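Local coordinates for peptidase S9 prolyl oligopeptidase catalytic domain-containing protein (Pyrococcus horikoshii, PDB 4HXF), which probably cleaves peptides as a serine protease of the prolyl oligopeptidase family, and assembles into a self-compartmentalizing hexamer that selects its substrates, at residues R195-W200 with G504-K509; V187-V192 with L213-S218; I132-V137 with K170-S175. All coordinates share one frame; numbering follows the deposited sequence.

In the fold
From the N terminus, contact 3 comes first: residues 132-137, the end of strand 131-134 and the loop after it, are met by 170-175 at the end of strand 163-171, closing a loop within the beta-propeller. The chain turns at once into strand 175-179 of the next four-stranded sheet, where contact 2 closes the loop between strands 182-188 and 209-217. Within it, just before strand 200-206, lies 195-200, which in contact 1 reaches forward some 300 residues to helix 504-511 of the alpha/beta-hydrolase domain, so contacts 1 and 2 cross while contact 3 precedes both. The Y196-V137 hydrogen bond and the R190-D136 salt bridge join the three contacts on the propeller.

Contact 1 of 3, residues R195-W200 with G504-K509; sequences RYFKYW and GLWFDK. With Y3A (N-[(benzyloxy)carbonyl]glycyl-N-[(2S,3R)-4-chloro-3-hydroxy-1-phenylbutan-2-yl]glycinamide), chain B.
The loop 195-200 turns its Y196-F197 peptide toward the first turn of helix 504-511, and Y196 O comes down over the indole of W506, 3.8 Å from CE2 and nearly above the ring centre. F507 CB lies against the other face. CG of W506 lodges between its own backbone N and carbonyl carbon (chi1 52°), which sets one indole face toward Y196 O and the other against F507 CB. Y196 crosses it at about a right angle and touches with its root, CB lying 3.8 Å from W506 NE1, while the phenol runs on to give its OH to V137. The F197 ring meets the six-membered ring of W506 rim to rim, CD1 3.4 Å from CZ2, with the planes 25° apart and neither over the other's face. This is the seam between the beta-propeller and the alpha/beta-hydrolase domain of a prolyl oligopeptidase fold, and it backs onto the ligand pocket. One residue past W506, the ring of F507 presents its edge to the inhibitor's phenyl group, CD2 3.5 Å from CE2 of Y3A. D508 OD1, hydrogen-bonded to S497, approaches the same phenyl at CZ4, 3.7 Å away.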
loop_
_atom_site.group_PDB
_atom_site.type_symbol
_atom_site.label_atom_id
_atom_site.label_comp_id
_atom_site.label_asym_id
_atom_site.label_seq_id
_atom_site.Cartn_x
_atom_site.Cartn_y
_atom_site.Cartn_z
ATOM N N ARG A 195 -37.364 -30.874 7.029
ATOM C CA ARG A 195 -37.131 -31.972 7.989
ATOM C C ARG A 195 -35.667 -32.409 8.060
ATOM O O ARG A 195 -35.248 -33.570 7.759
ATOM C CB ARG A 195 -38.077 -33.110 7.666
ATOM C CG ARG A 195 -39.495 -32.753 7.474
ATOM C CD ARG A 195 -40.157 -32.197 8.745
ATOM N NE ARG A 195 -40.087 -33.022 9.947
ATOM C CZ ARG A 195 -40.981 -33.981 10.218
ATOM N NH1 ARG A 195 -41.928 -34.287 9.353
ATOM N NH2 ARG A 195 -40.868 -34.647 11.355
ATOM N N TYR A 196 -34.819 -31.452 8.428
ATOM C CA TYR A 196 -33.398 -31.643 8.443
ATOM C C TYR A 196 -32.988 -32.797 9.290
ATOM O O TYR A 196 -33.557 -32.954 10.331
ATOM C CB TYR A 196 -32.747 -30.426 9.037
ATOM C CG TYR A 196 -32.928 -29.140 8.272
ATOM C CD1 TYR A 196 -33.665 -28.094 8.807
ATOM C CD2 TYR A 196 -32.427 -29.019 7.014
ATOM C CE1 TYR A 196 -33.768 -26.903 8.098
ATOM C CE2 TYR A 196 -32.563 -27.828 6.269
ATOM C CZ TYR A 196 -33.208 -26.744 6.867
ATOM O OH TYR A 196 -33.330 -25.594 6.087
ATOM N N PHE A 197 -32.118 -33.661 8.758
ATOM C CA PHE A 197 -31.534 -34.859 9.472
ATOM C C PHE A 197 -32.595 -35.932 9.682
ATOM O O PHE A 197 -32.329 -36.925 10.323
ATOM C CB PHE A 197 -30.723 -34.550 10.748
ATOM C CG PHE A 197 -29.502 -33.727 10.515
ATOM C CD1 PHE A 197 -29.582 -32.341 10.525
ATOM C CD2 PHE A 197 -28.267 -34.332 10.330
ATOM C CE1 PHE A 197 -28.465 -31.542 10.319
ATOM C CE2 PHE A 197 -27.131 -33.543 10.103
ATOM C CZ PHE A 197 -27.228 -32.164 10.108
ATOM N N LYS A 198 -33.780 -35.789 9.138
ATOM C CA LYS A 198 -34.889 -36.704 9.320
ATOM C C LYS A 198 -35.521 -37.247 8.055
ATOM O O LYS A 198 -35.552 -38.524 7.890
ATOM C CB LYS A 198 -35.986 -36.204 10.261
ATOM C CG LYS A 198 -37.207 -37.175 10.326
ATOM C CD LYS A 198 -37.130 -38.238 11.378
ATOM C CE LYS A 198 -37.340 -37.654 12.775
ATOM N NZ LYS A 198 -38.619 -37.383 13.463
ATOM N N TYR A 199 -35.962 -36.362 7.139
ATOM C CA TYR A 199 -36.479 -36.819 5.880
ATOM C C TYR A 199 -35.907 -36.094 4.687
ATOM O O TYR A 199 -35.728 -34.911 4.736
ATOM C CB TYR A 199 -37.975 -36.660 5.837
ATOM C CG TYR A 199 -38.717 -37.468 6.915
ATOM C CD1 TYR A 199 -39.500 -36.842 7.829
ATOM C CD2 TYR A 199 -38.688 -38.874 6.945
ATOM C CE1 TYR A 199 -40.167 -37.542 8.863
ATOM C CE2 TYR A 199 -39.425 -39.579 7.945
ATOM C CZ TYR A 199 -40.185 -38.892 8.879
ATOM O OH TYR A 199 -40.915 -39.514 9.948
ATOM N N TRP A 200 -35.692 -36.814 3.623
ATOM C CA TRP A 200 -35.210 -36.308 2.336
ATOM C C TRP A 200 -36.060 -36.789 1.205
ATOM O O TRP A 200 -36.765 -37.792 1.296
ATOM C CB TRP A 200 -33.800 -36.926 2.052
ATOM C CG TRP A 200 -32.710 -36.374 2.934
ATOM C CD1 TRP A 200 -31.859 -35.253 2.658
ATOM C CD2 TRP A 200 -32.288 -36.885 4.228
ATOM N NE1 TRP A 200 -30.978 -35.069 3.667
ATOM C CE2 TRP A 200 -31.199 -36.022 4.678
ATOM C CE3 TRP A 200 -32.765 -37.868 5.082
ATOM C CZ2 TRP A 200 -30.570 -36.212 5.884
ATOM C CZ3 TRP A 200 -32.086 -38.083 6.255
ATOM C CH2 TRP A 200 -31.075 -37.213 6.698
ATOM N N GLY A 504 -32.448 -26.616 17.016
ATOM C CA GLY A 504 -33.367 -26.806 18.074
ATOM C C GLY A 504 -34.773 -27.090 17.753
ATOM O O GLY A 504 -35.423 -27.795 18.498
ATOM N N LEU A 505 -35.281 -26.566 16.633
ATOM C CA LEU A 505 -36.715 -26.667 16.354
ATOM C C LEU A 505 -37.126 -28.159 16.254
ATOM O O LEU A 505 -38.273 -28.479 16.643
ATOM C CB LEU A 505 -37.142 -25.907 15.099
ATOM C CG LEU A 505 -37.205 -24.397 15.138
ATOM C CD1 LEU A 505 -37.613 -23.888 13.738
ATOM C CD2 LEU A 505 -38.115 -23.971 16.313
ATOM N N TRP A 506 -36.211 -28.992 15.749
ATOM C CA TRP A 506 -36.516 -30.422 15.656
ATOM C C TRP A 506 -35.764 -31.222 16.658
ATOM O O TRP A 506 -36.370 -32.119 17.247
ATOM C CB TRP A 506 -36.269 -30.858 14.203
ATOM C CG TRP A 506 -34.938 -30.478 13.681
ATOM C CD1 TRP A 506 -34.587 -29.332 13.014
ATOM C CD2 TRP A 506 -33.774 -31.269 13.747
ATOM N NE1 TRP A 506 -33.247 -29.366 12.701
ATOM C CE2 TRP A 506 -32.717 -30.478 13.081
ATOM C CE3 TRP A 506 -33.466 -32.549 14.277
ATOM C CZ2 TRP A 506 -31.472 -30.926 12.987
ATOM C CZ3 TRP A 506 -32.170 -32.980 14.169
ATOM C CH2 TRP A 506 -31.196 -32.173 13.554
ATOM N N PHE A 507 -34.507 -30.927 16.958
ATOM C CA PHE A 507 -33.767 -31.786 17.829
ATOM C C PHE A 507 -34.194 -31.682 19.301
ATOM O O PHE A 507 -34.283 -32.718 19.950
ATOM C CB PHE A 507 -32.286 -31.589 17.715
ATOM C CG PHE A 507 -31.447 -32.746 18.272
ATOM C CD1 PHE A 507 -31.715 -34.089 17.869
ATOM C CD2 PHE A 507 -30.490 -32.518 19.194
ATOM C CE1 PHE A 507 -30.964 -35.129 18.416
ATOM C CE2 PHE A 507 -29.699 -33.547 19.719
ATOM C CZ PHE A 507 -29.951 -34.856 19.330
ATOM N N ASP A 508 -34.482 -30.496 19.807
ATOM C CA ASP A 508 -34.935 -30.391 21.177
ATOM C C ASP A 508 -36.279 -31.103 21.364
ATOM O O ASP A 508 -36.551 -31.652 22.433
ATOM C CB ASP A 508 -35.075 -28.912 21.661
ATOM C CG ASP A 508 -33.779 -28.268 22.059
ATOM O OD1 ASP A 508 -32.901 -28.148 21.271
ATOM O OD2 ASP A 508 -33.794 -27.832 23.193
ATOM N N LYS A 509 -37.132 -31.057 20.356
ATOM C CA LYS A 509 -38.458 -31.793 20.422
ATOM C C LYS A 509 -38.224 -33.277 20.746
ATOM O O LYS A 509 -39.036 -33.895 21.483
ATOM C CB LYS A 509 -39.345 -31.603 19.203
ATOM C CG LYS A 509 -39.955 -30.185 19.155
ATOM C CD LYS A 509 -40.975 -30.056 18.050
ATOM C CE LYS A 509 -41.511 -28.624 17.911
ATOM N NZ LYS A 509 -42.329 -28.435 16.684
HETATM N N3 Y3A B . -24.927 -33.384 17.186
HETATM C CA3 Y3A B . -25.659 -33.106 18.437
HETATM C C3 Y3A B . -25.092 -31.776 18.944
HETATM O O3 Y3A B . -24.503 -30.928 18.305
HETATM C C4 Y3A B . -23.028 -30.757 21.448
HETATM O O4 Y3A B . -23.009 -31.904 22.218
HETATM C CA4 Y3A B . -24.472 -30.463 21.083
HETATM N N4 Y3A B . -25.004 -31.719 20.492
HETATM C CB4 Y3A B . -25.451 -30.282 22.281
HETATM C CG4 Y3A B . -26.862 -30.014 21.871
HETATM C CD1 Y3A B . -27.292 -28.880 21.166
HETATM C CD2 Y3A B . -27.853 -30.902 22.266
HETATM C CE1 Y3A B . -28.613 -28.653 20.825
HETATM C CE2 Y3A B . -29.182 -30.695 21.928
HETATM C CZ4 Y3A B . -29.548 -29.607 21.198
HETATM C C15 Y3A B . -21.970 -30.495 20.312
#

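Contact 2 of 3, residues V187-V192 with L213-S218; sequences VPHRDV and LFEKVS
K216 lays its aliphatic chain over one face of the H189 imidazole on its way to D191. CB starts 3.8 Å from H189 ND1, CG passes above the CG-CD2 side of the ring, and CD sits 3.6 Å from NE2 in a CH-pi contact, 24° off the ring normal. CE moves on to D191, where NZ makes a salt bridge to OD2 at 2.8 Å on its syn side, with a weak bond to OD1. The chain spans this gap because it is extended, CG opposite the backbone N (chi1 -163°). At the ring's edge, H189 NE2 donates to D191 OD1 at 3.0 Å, in the ring plane but from above the carboxylate plane, while ND1 pairs with D201. E215, bridged to K212 through OE1, brings OE2 within 3.2 Å of H189 CE1. A leucine at H189 would probably leave D201 without its ND1 partner and D191 OD1 without the NE2 donor, and remove the flat ring that K216 lies against. The contact ties the chain leaving strand 182-188 to a G1 beta bulge (K216, V217) on an outermost strand of the same propeller sheet. With K216 and R195 bridged to it, D191 probably stays ionised; acids at both nitrogens would favour a protonated H189.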
loop_
_atom_site.group_PDB
_atom_site.type_symbol
_atom_site.label_atom_id
_atom_site.label_comp_id
_atom_site.label_asym_id
_atom_site.label_seq_id
_atom_site.Cartn_x
_atom_site.Cartn_y
_atom_site.Cartn_z
ATOM N N VAL A 187 -32.361 -33.935 -1.078
ATOM C CA VAL A 187 -32.874 -32.599 -0.730
ATOM C C VAL A 187 -33.697 -32.811 0.562
ATOM O O VAL A 187 -34.545 -33.680 0.633
ATOM C CB VAL A 187 -33.793 -32.061 -1.832
ATOM C CG1 VAL A 187 -34.438 -30.766 -1.433
ATOM C CG2 VAL A 187 -33.026 -31.975 -3.202
ATOM N N PRO A 188 -33.505 -31.951 1.549
ATOM C CA PRO A 188 -34.367 -32.103 2.729
ATOM C C PRO A 188 -35.836 -32.011 2.358
ATOM O O PRO A 188 -36.261 -31.126 1.587
ATOM C CB PRO A 188 -33.901 -30.940 3.616
ATOM C CG PRO A 188 -32.524 -30.595 3.224
ATOM C CD PRO A 188 -32.565 -30.825 1.697
ATOM N N HIS A 189 -36.664 -32.892 2.920
ATOM C CA HIS A 189 -38.059 -32.867 2.634
ATOM C C HIS A 189 -38.725 -31.724 3.376
ATOM O O HIS A 189 -38.425 -31.552 4.519
ATOM C CB HIS A 189 -38.698 -34.224 3.063
ATOM C CG HIS A 189 -40.158 -34.273 2.805
ATOM N ND1 HIS A 189 -40.702 -34.669 1.631
ATOM C CD2 HIS A 189 -41.239 -33.931 3.643
ATOM C CE1 HIS A 189 -42.051 -34.547 1.725
ATOM N NE2 HIS A 189 -42.349 -34.073 2.946
ATOM N N ARG A 190 -39.661 -31.069 2.718
ATOM C CA ARG A 190 -40.320 -29.919 3.368
ATOM C C ARG A 190 -41.740 -30.253 3.828
ATOM O O ARG A 190 -42.596 -30.586 2.988
ATOM C CB ARG A 190 -40.342 -28.688 2.485
ATOM C CG ARG A 190 -40.829 -27.446 3.270
ATOM C CD ARG A 190 -40.873 -26.178 2.348
ATOM N NE ARG A 190 -39.542 -25.751 1.871
ATOM C CZ ARG A 190 -38.735 -24.951 2.589
ATOM N NH1 ARG A 190 -39.122 -24.525 3.732
ATOM N NH2 ARG A 190 -37.526 -24.683 2.150
ATOM N N ASP A 191 -42.011 -30.141 5.121
ATOM C CA ASP A 191 -43.404 -30.144 5.664
ATOM C C ASP A 191 -43.722 -28.718 6.148
ATOM O O ASP A 191 -43.693 -27.832 5.311
ATOM C CB ASP A 191 -43.557 -31.159 6.760
ATOM C CG ASP A 191 -43.401 -32.658 6.187
ATOM O OD1 ASP A 191 -43.935 -32.931 5.178
ATOM O OD2 ASP A 191 -42.828 -33.402 6.872
ATOM N N VAL A 192 -43.965 -28.469 7.436
ATOM C CA VAL A 192 -44.216 -27.015 7.883
ATOM C C VAL A 192 -42.843 -26.280 7.796
ATOM O O VAL A 192 -42.790 -25.179 7.311
ATOM C CB VAL A 192 -44.771 -27.000 9.264
ATOM C CG1 VAL A 192 -44.851 -25.563 9.816
ATOM C CG2 VAL A 192 -46.205 -27.598 9.237
ATOM N N LEU A 213 -36.703 -40.356 -7.073
ATOM C CA LEU A 213 -36.494 -41.760 -6.768
ATOM C C LEU A 213 -37.206 -42.152 -5.481
ATOM O O LEU A 213 -37.728 -43.280 -5.332
ATOM C CB LEU A 213 -34.971 -42.105 -6.654
ATOM C CG LEU A 213 -34.065 -41.966 -7.845
ATOM C CD1 LEU A 213 -32.665 -42.386 -7.358
ATOM C CD2 LEU A 213 -34.544 -42.913 -9.008
ATOM N N PHE A 214 -37.101 -41.274 -4.498
ATOM C CA PHE A 214 -37.667 -41.477 -3.195
ATOM C C PHE A 214 -38.288 -40.250 -2.676
ATOM O O PHE A 214 -37.778 -39.113 -2.828
ATOM C CB PHE A 214 -36.597 -41.909 -2.127
ATOM C CG PHE A 214 -35.980 -43.232 -2.396
ATOM C CD1 PHE A 214 -34.770 -43.311 -3.050
ATOM C CD2 PHE A 214 -36.662 -44.432 -2.080
ATOM C CE1 PHE A 214 -34.192 -44.529 -3.408
ATOM C CE2 PHE A 214 -36.058 -45.678 -2.401
ATOM C CZ PHE A 214 -34.837 -45.705 -3.068
ATOM N N GLU A 215 -39.356 -40.428 -1.887
ATOM C CA GLU A 215 -40.024 -39.319 -1.297
ATOM C C GLU A 215 -40.138 -39.511 0.197
ATOM O O GLU A 215 -40.703 -40.557 0.615
ATOM C CB GLU A 215 -41.413 -39.255 -1.934
ATOM C CG GLU A 215 -42.326 -38.387 -1.170
ATOM C CD GLU A 215 -42.458 -37.030 -1.748
ATOM O OE1 GLU A 215 -43.140 -36.955 -2.817
ATOM O OE2 GLU A 215 -41.990 -36.083 -1.080
ATOM N N LYS A 216 -39.688 -38.546 0.982
ATOM C CA LYS A 216 -39.789 -38.517 2.453
ATOM C C LYS A 216 -39.228 -39.789 3.076
ATOM O O LYS A 216 -39.948 -40.551 3.810
ATOM C CB LYS A 216 -41.215 -38.207 2.896
ATOM C CG LYS A 216 -41.316 -37.779 4.321
ATOM C CD LYS A 216 -42.763 -37.215 4.614
ATOM C CE LYS A 216 -42.888 -36.676 5.990
ATOM N NZ LYS A 216 -44.088 -35.725 5.938
ATOM N N VAL A 217 -37.961 -40.031 2.765
ATOM C CA VAL A 217 -37.253 -41.228 3.297
ATOM C C VAL A 217 -36.201 -40.714 4.293
ATOM O O VAL A 217 -35.772 -39.511 4.244
ATOM C CB VAL A 217 -36.604 -42.044 2.221
ATOM C CG1 VAL A 217 -37.704 -42.826 1.438
ATOM C CG2 VAL A 217 -35.723 -41.158 1.338
ATOM N N SER A 218 -35.690 -41.582 5.207
ATOM C CA SER A 218 -34.790 -41.086 6.267
ATOM C C SER A 218 -33.392 -41.544 5.913
ATOM O O SER A 218 -32.564 -41.778 6.808
ATOM C CB SER A 218 -35.237 -41.656 7.649
ATOM O OG SER A 218 -36.468 -41.069 8.032
#

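Contact 3 of 3, residues I132-V137 with K170-S175; sequences IFEDDV and KPRFSS
R172 and E134 approach from opposite directions, and their charged ends make the tight part of this contact. NH2 of R172 donates to E134 OE1 at 2.8 Å, with a fairly straight N-H angle of 161°. The oxygen lies close to the guanidinium plane, yet the carboxylate is turned 71° from that plane, so the salt bridge has a single short bond and is not a two-pronged pair. OE1 takes a second strong donor, the backbone N of D136 at 2.8 Å, through its anti lone pair; D135 N adds a weak bond. The carboxylate can fold back over its own chain to meet these amides because E134 bends at chi2 (63°). They help fix its orientation for the arginine, whose positive charge probably keeps it ionised.

Over one face of the guanidinium lies D136 CB, 3.6 Å from R172 NH2. The fit is looser toward the rest of D136 and V137. D136 OD2 stays 4.4 Å from R172 NH2 and well out of the guanidinium plane, a matter of charge alone; its salt bridge goes to R190. V137 offers little more than its O, 4.0 Å from R172 NH1, and that oxygen accepts from Y196 OH.

A second subunit meets 132-137: its Y558 and K562 bind the backbone oxygens of D136 and D135, and a strand of it pairs antiparallel with 132-134. R172 itself stands in a type II beta turn, P171 to S174, linking consecutive four-stranded sheets of the beta-propeller, and its partner belongs to an excursion from the earlier sheet that is built into the interface of the hexamer.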
loop_
_atom_site.group_PDB
_atom_site.type_symbol
_atom_site.label_atom_id
_atom_site.label_comp_id
_atom_site.label_asym_id
_atom_site.label_seq_id
_atom_site.Cartn_x
_atom_site.Cartn_y
_atom_site.Cartn_z
ATOM N N ILE A 132 -28.760 -9.317 6.868
ATOM C CA ILE A 132 -29.179 -10.685 6.573
ATOM C C ILE A 132 -30.673 -10.685 6.500
ATOM O O ILE A 132 -31.361 -10.007 7.310
ATOM C CB ILE A 132 -28.707 -11.565 7.748
ATOM C CG1 ILE A 132 -27.152 -11.591 7.769
ATOM C CG2 ILE A 132 -29.295 -12.954 7.693
ATOM C CD1 ILE A 132 -26.624 -11.575 9.168
ATOM N N PHE A 133 -31.304 -11.358 5.542
ATOM C CA PHE A 133 -32.722 -11.448 5.481
ATOM C C PHE A 133 -33.151 -12.885 5.386
ATOM O O PHE A 133 -32.547 -13.628 4.545
ATOM C CB PHE A 133 -33.252 -10.736 4.265
ATOM C CG PHE A 133 -34.713 -10.585 4.258
ATOM C CD1 PHE A 133 -35.330 -9.650 5.089
ATOM C CD2 PHE A 133 -35.520 -11.407 3.496
ATOM C CE1 PHE A 133 -36.701 -9.593 5.099
ATOM C CE2 PHE A 133 -36.895 -11.374 3.577
ATOM C CZ PHE A 133 -37.487 -10.434 4.351
ATOM N N GLU A 134 -34.063 -13.311 6.210
ATOM C CA GLU A 134 -34.425 -14.753 6.273
ATOM C C GLU A 134 -35.957 -14.862 6.186
ATOM O O GLU A 134 -36.750 -14.239 6.937
ATOM C CB GLU A 134 -33.845 -15.430 7.487
ATOM C CG GLU A 134 -34.058 -16.931 7.592
ATOM C CD GLU A 134 -33.360 -17.625 6.425
ATOM O OE1 GLU A 134 -34.158 -18.182 5.595
ATOM O OE2 GLU A 134 -32.099 -17.546 6.239
ATOM N N ASP A 135 -36.393 -15.873 5.405
ATOM C CA ASP A 135 -37.801 -16.230 5.322
ATOM C C ASP A 135 -38.001 -17.765 5.358
ATOM O O ASP A 135 -39.153 -18.232 5.215
ATOM C CB ASP A 135 -38.455 -15.685 4.028
ATOM C CG ASP A 135 -37.927 -16.379 2.763
ATOM O OD1 ASP A 135 -37.078 -17.258 2.833
ATOM O OD2 ASP A 135 -38.393 -16.013 1.666
ATOM N N ASP A 136 -36.931 -18.488 5.659
ATOM C CA ASP A 136 -36.969 -19.969 5.877
ATOM C C ASP A 136 -36.428 -20.291 7.291
ATOM O O ASP A 136 -36.302 -19.353 8.132
ATOM C CB ASP A 136 -36.267 -20.681 4.742
ATOM C CG ASP A 136 -36.677 -22.172 4.667
ATOM O OD1 ASP A 136 -37.455 -22.682 5.447
ATOM O OD2 ASP A 136 -36.299 -22.670 3.672
ATOM N N VAL A 137 -36.081 -21.570 7.598
ATOM C CA VAL A 137 -35.570 -21.889 8.926
ATOM C C VAL A 137 -34.482 -22.898 8.696
ATOM O O VAL A 137 -34.514 -23.624 7.709
ATOM C CB VAL A 137 -36.597 -22.477 9.963
ATOM C CG1 VAL A 137 -37.577 -21.442 10.394
ATOM C CG2 VAL A 137 -37.242 -23.750 9.424
ATOM N N LYS A 170 -30.775 -26.040 -5.636
ATOM C CA LYS A 170 -31.721 -26.736 -4.792
ATOM C C LYS A 170 -31.845 -26.026 -3.473
ATOM O O LYS A 170 -31.067 -25.127 -3.182
ATOM C CB LYS A 170 -31.220 -28.172 -4.543
ATOM C CG LYS A 170 -31.356 -29.040 -5.751
ATOM C CD LYS A 170 -32.803 -29.353 -6.204
ATOM C CE LYS A 170 -32.859 -30.398 -7.307
ATOM N NZ LYS A 170 -34.274 -30.408 -7.800
ATOM N N PRO A 171 -32.861 -26.411 -2.669
ATOM C CA PRO A 171 -32.888 -25.877 -1.303
ATOM C C PRO A 171 -31.643 -26.058 -0.474
ATOM O O PRO A 171 -30.769 -26.908 -0.843
ATOM C CB PRO A 171 -34.078 -26.679 -0.684
ATOM C CG PRO A 171 -34.905 -27.030 -1.857
ATOM C CD PRO A 171 -33.920 -27.395 -2.943
ATOM N N ARG A 172 -31.421 -25.185 0.552
ATOM C CA ARG A 172 -30.267 -25.268 1.439
ATOM C C ARG A 172 -30.169 -26.721 2.003
ATOM O O ARG A 172 -31.232 -27.405 2.172
ATOM C CB ARG A 172 -30.271 -24.176 2.640
ATOM C CG ARG A 172 -31.294 -24.364 3.644
ATOM C CD ARG A 172 -31.209 -23.170 4.655
ATOM N NE ARG A 172 -31.748 -22.060 3.969
ATOM C CZ ARG A 172 -32.242 -20.983 4.592
ATOM N NH1 ARG A 172 -32.198 -20.959 5.861
ATOM N NH2 ARG A 172 -32.778 -20.021 3.935
ATOM N N PHE A 173 -28.953 -27.132 2.264
ATOM C CA PHE A 173 -28.618 -28.414 2.840
ATOM C C PHE A 173 -28.950 -29.576 1.914
ATOM O O PHE A 173 -29.169 -30.672 2.397
ATOM C CB PHE A 173 -29.347 -28.497 4.201
ATOM C CG PHE A 173 -28.499 -28.319 5.377
ATOM C CD1 PHE A 173 -28.356 -29.331 6.290
ATOM C CD2 PHE A 173 -27.808 -27.170 5.539
ATOM C CE1 PHE A 173 -27.530 -29.149 7.390
ATOM C CE2 PHE A 173 -27.021 -26.972 6.659
ATOM C CZ PHE A 173 -26.942 -27.945 7.574
ATOM N N SER A 174 -28.878 -29.386 0.597
ATOM C CA SER A 174 -28.937 -30.449 -0.365
ATOM C C SER A 174 -27.564 -30.970 -0.648
ATOM O O SER A 174 -26.509 -30.317 -0.408
ATOM C CB SER A 174 -29.658 -30.031 -1.636
ATOM O OG SER A 174 -31.042 -29.629 -1.382
ATOM N N SER A 175 -27.495 -32.193 -1.112
ATOM C CA SER A 175 -26.219 -32.801 -1.466
ATOM C C SER A 175 -26.341 -33.558 -2.805
ATOM O O SER A 175 -27.431 -33.827 -3.300
ATOM C CB SER A 175 -25.670 -33.713 -0.350
ATOM O OG SER A 175 -26.519 -34.767 -0.205
#